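Local structure of hydrazine synthase subunit beta (Candidatus Kuenenia stuttgartiensis, 5C2V) at residues B[242-247]-B[284-289]. The protein is part of the hydrazine synthase complex, which condenses nitric oxide with ammonium, and may modulate passage of the hydroxylamine intermediate between the gamma and alpha active sites. Numbering follows the deposited sequence.
Sequences ARLPLD and DKVLGL. With BET (trimethyl glycine), chain R.
Leu244, on the last strand of one four-stranded beta-propeller blade, sends its two methyls separately against Val286 and Leu289, one turn apart on helix 283-291. CD1 of Leu244 meets CG1 of Val286 at 3.9 Å, the closer of the two touches; CD2 of Leu244 lies a looser 4.4 Å from CD2 of Leu289. The Leu244 and Val286 side chains pass alongside one another, pointing contrary ways. Leu244 and Leu289 start from CB atoms aimed at the opposing segment, while that of Val286 points across. Val286 makes its touch with the branch that lies anti to the backbone N (chi1 169°). Backbones stay well apart, with the CA atoms of Leu244 and Val286 8.9 Å from each other, and no hydrogen bond links the two segments. Tyr311 of helix 308-311 touches all three apolar residues, and Leu307 and Leu301 add to the packing around Leu289. Helix 283-291 belongs to the insertion between the third and fourth strands of the next blade, so the contact joins neighbouring blades of the propeller. From the same strand Arg243 reaches trimethyl glycine, whose carboxylate carbon lies at the guanidinium edge, in its plane. NH2 of Arg243 donates to OXT of the ligand at 2.9 Å. NH1 of Arg243 bonds weakly to the ligand's OXT, and also weakly but much straighter (162°) to its O at 3.3 Å. OXT thus takes N-H groups from both nitrogens. A salt bridge from NH2 to Asp299 and a hydrogen bond from NH1 to the backbone carbonyl of His187 help fix the guanidinium, while His187, Glu188 and Arg302 complete the pocket. The chemistry divides along the strand: Leu244 joins the helix through dispersion and burial of methyls, while Arg243 offers the ligand's carboxylate a charge probably tempered by Asp299.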
ATOM      1  N   ALA B 242     -28.385 -23.610   3.670  1.00 35.71           N
ATOM      2  CA  ALA B 242     -27.622 -22.387   3.879  1.00 45.03           C
ATOM      3  C   ALA B 242     -27.991 -21.708   5.187  1.00 44.88           C
ATOM      4  O   ALA B 242     -29.077 -21.153   5.323  1.00 41.04           O
ATOM      5  CB  ALA B 242     -27.832 -21.431   2.712  1.00 47.74           C
ATOM      6  N   ARG B 243     -27.066 -21.738   6.139  1.00 51.56           N
ATOM      7  CA  ARG B 243     -27.262 -21.071   7.416  1.00 45.64           C
ATOM      8  C   ARG B 243     -26.739 -19.643   7.325  1.00 46.79           C
ATOM      9  O   ARG B 243     -25.550 -19.424   7.099  1.00 42.57           O
ATOM     10  CB  ARG B 243     -26.559 -21.839   8.537  1.00 42.91           C
ATOM     11  CG  ARG B 243     -27.045 -23.273   8.697  1.00 46.51           C
ATOM     12  CD  ARG B 243     -26.080 -24.106   9.526  1.00 47.22           C
ATOM     13  NE  ARG B 243     -24.878 -24.460   8.774  1.00 49.22           N
ATOM     14  CZ  ARG B 243     -23.801 -25.027   9.310  1.00 53.05           C
ATOM     15  NH1 ARG B 243     -23.767 -25.303  10.607  1.00 41.72           N
ATOM     16  NH2 ARG B 243     -22.754 -25.315   8.548  1.00 38.12           N
ATOM     17  N   LEU B 244     -27.631 -18.671   7.491  1.00 34.55           N
ATOM     18  CA  LEU B 244     -27.264 -17.273   7.309  1.00 51.62           C
ATOM     19  C   LEU B 244     -27.504 -16.456   8.575  1.00 39.20           C
ATOM     20  O   LEU B 244     -28.462 -16.702   9.303  1.00 55.89           O
ATOM     21  CB  LEU B 244     -28.043 -16.675   6.134  1.00 56.18           C
ATOM     22  CG  LEU B 244     -27.759 -17.300   4.766  1.00 53.71           C
ATOM     23  CD1 LEU B 244     -28.583 -16.624   3.680  1.00 44.93           C
ATOM     24  CD2 LEU B 244     -26.274 -17.230   4.438  1.00 40.84           C
ATOM     25  N   PRO B 245     -26.629 -15.471   8.836  1.00 51.85           N
ATOM     26  CA  PRO B 245     -26.708 -14.645  10.045  1.00 48.90           C
ATOM     27  C   PRO B 245     -27.870 -13.659  10.014  1.00 44.53           C
ATOM     28  O   PRO B 245     -28.212 -13.171   8.941  1.00 60.46           O
ATOM     29  CB  PRO B 245     -25.370 -13.904  10.043  1.00 48.59           C
ATOM     30  CG  PRO B 245     -25.019 -13.798   8.599  1.00 33.07           C
ATOM     31  CD  PRO B 245     -25.489 -15.086   7.983  1.00 43.41           C
ATOM     32  N   LEU B 246     -28.518 -13.442  11.155  1.00 57.49           N
ATOM     33  CA  LEU B 246     -29.427 -12.310  11.326  1.00 34.61           C
ATOM     34  C   LEU B 246     -28.807 -11.121  12.068  1.00 42.36           C
ATOM     35  O   LEU B 246     -29.454 -10.087  12.234  1.00 38.24           O
ATOM     36  CB  LEU B 246     -30.696 -12.758  12.052  1.00 43.36           C
ATOM     37  CG  LEU B 246     -31.629 -13.639  11.223  1.00 61.74           C
ATOM     38  CD1 LEU B 246     -32.661 -14.319  12.107  1.00 61.52           C
ATOM     39  CD2 LEU B 246     -32.305 -12.806  10.144  1.00 37.76           C
ATOM     40  N   ASP B 247     -27.560 -11.259  12.507  1.00 37.26           N
ATOM     41  CA  ASP B 247     -26.987 -10.307  13.459  1.00 43.74           C
ATOM     42  C   ASP B 247     -25.951  -9.353  12.869  1.00 49.77           C
ATOM     43  O   ASP B 247     -25.205  -9.711  11.958  1.00 39.15           O
ATOM     44  CB  ASP B 247     -26.344 -11.059  14.628  1.00 50.84           C
ATOM     45  CG  ASP B 247     -27.295 -12.035  15.292  1.00 56.91           C
ATOM     46  OD1 ASP B 247     -28.463 -11.666  15.534  1.00 61.55           O
ATOM     47  OD2 ASP B 247     -26.867 -13.171  15.583  1.00 46.68           O
ATOM     48  N   ASP B 284     -34.525 -11.921  -2.916  1.00 64.50           N
ATOM     49  CA  ASP B 284     -33.803 -12.131  -4.167  1.00 61.12           C
ATOM     50  C   ASP B 284     -32.300 -11.933  -3.986  1.00 57.36           C
ATOM     51  O   ASP B 284     -31.495 -12.506  -4.724  1.00 63.72           O
ATOM     52  CB  ASP B 284     -34.342 -11.210  -5.261  1.00 70.94           C
ATOM     53  CG  ASP B 284     -35.791 -11.503  -5.604  1.00 97.60           C
ATOM     54  OD1 ASP B 284     -36.084 -12.655  -5.984  1.00 95.83           O
ATOM     55  OD2 ASP B 284     -36.636 -10.589  -5.497  1.00101.84           O
ATOM     56  N   LYS B 285     -31.928 -11.121  -3.000  1.00 42.66           N
ATOM     57  CA  LYS B 285     -30.528 -10.977  -2.629  1.00 47.62           C
ATOM     58  C   LYS B 285     -30.077 -12.185  -1.811  1.00 52.67           C
ATOM     59  O   LYS B 285     -28.947 -12.654  -1.952  1.00 51.46           O
ATOM     60  CB  LYS B 285     -30.296  -9.681  -1.847  1.00 39.91           C
ATOM     61  CG  LYS B 285     -30.434  -8.415  -2.684  1.00 44.33           C
ATOM     62  CD  LYS B 285     -30.045  -7.171  -1.894  1.00 45.34           C
ATOM     63  CE  LYS B 285     -30.060  -5.927  -2.774  1.00 59.86           C
ATOM     64  NZ  LYS B 285     -29.656  -4.697  -2.034  1.00 80.94           N
ATOM     65  N   VAL B 286     -30.968 -12.685  -0.959  1.00 49.67           N
ATOM     66  CA  VAL B 286     -30.690 -13.879  -0.165  1.00 51.44           C
ATOM     67  C   VAL B 286     -30.546 -15.112  -1.052  1.00 41.38           C
ATOM     68  O   VAL B 286     -29.531 -15.806  -1.009  1.00 43.96           O
ATOM     69  CB  VAL B 286     -31.797 -14.139   0.876  1.00 66.54           C
ATOM     70  CG1 VAL B 286     -31.635 -15.520   1.495  1.00 44.14           C
ATOM     71  CG2 VAL B 286     -31.784 -13.066   1.950  1.00 40.79           C
ATOM     72  N   LEU B 287     -31.571 -15.371  -1.858  1.00 48.11           N
ATOM     73  CA  LEU B 287     -31.569 -16.504  -2.776  1.00 54.07           C
ATOM     74  C   LEU B 287     -30.491 -16.328  -3.836  1.00 60.17           C
ATOM     75  O   LEU B 287     -29.899 -17.304  -4.292  1.00 54.82           O
ATOM     76  CB  LEU B 287     -32.939 -16.679  -3.434  1.00 48.26           C
ATOM     77  CG  LEU B 287     -34.083 -17.120  -2.518  1.00 62.65           C
ATOM     78  CD1 LEU B 287     -35.387 -17.228  -3.295  1.00 72.60           C
ATOM     79  CD2 LEU B 287     -33.748 -18.435  -1.835  1.00 55.82           C
ATOM     80  N   GLY B 288     -30.243 -15.082  -4.225  1.00 53.86           N
ATOM     81  CA  GLY B 288     -29.145 -14.782  -5.126  1.00 49.35           C
ATOM     82  C   GLY B 288     -27.823 -15.194  -4.509  1.00 52.50           C
ATOM     83  O   GLY B 288     -26.950 -15.735  -5.187  1.00 41.92           O
ATOM     84  N   LEU B 289     -27.682 -14.943  -3.209  1.00 58.88           N
ATOM     85  CA  LEU B 289     -26.486 -15.338  -2.477  1.00 50.28           C
ATOM     86  C   LEU B 289     -26.379 -16.857  -2.380  1.00 48.42           C
ATOM     87  O   LEU B 289     -25.286 -17.416  -2.463  1.00 50.23           O
ATOM     88  CB  LEU B 289     -26.481 -14.720  -1.077  1.00 43.31           C
ATOM     89  CG  LEU B 289     -25.285 -15.071  -0.189  1.00 55.14           C
ATOM     90  CD1 LEU B 289     -23.980 -14.678  -0.865  1.00 53.91           C
ATOM     91  CD2 LEU B 289     -25.411 -14.408   1.174  1.00 44.77           C
TER
HETATM   92  N   BET R 403     -19.553 -29.337  11.273  1.00 69.03           N
HETATM   93  CA  BET R 403     -20.634 -28.550  12.004  1.00 56.45           C
HETATM   94  C   BET R 403     -21.061 -27.255  11.125  1.00 52.06           C
HETATM   95  O   BET R 403     -20.719 -26.160  11.640  1.00 59.01           O
HETATM   96  OXT BET R 403     -21.671 -27.517  10.062  1.00 64.20           O
HETATM   97  C1  BET R 403     -18.724 -30.125  12.265  1.00 58.70           C
HETATM   98  C2  BET R 403     -18.610 -28.409  10.507  1.00 53.11           C
HETATM   99  C3  BET R 403     -20.184 -30.358  10.340  1.00 69.94           C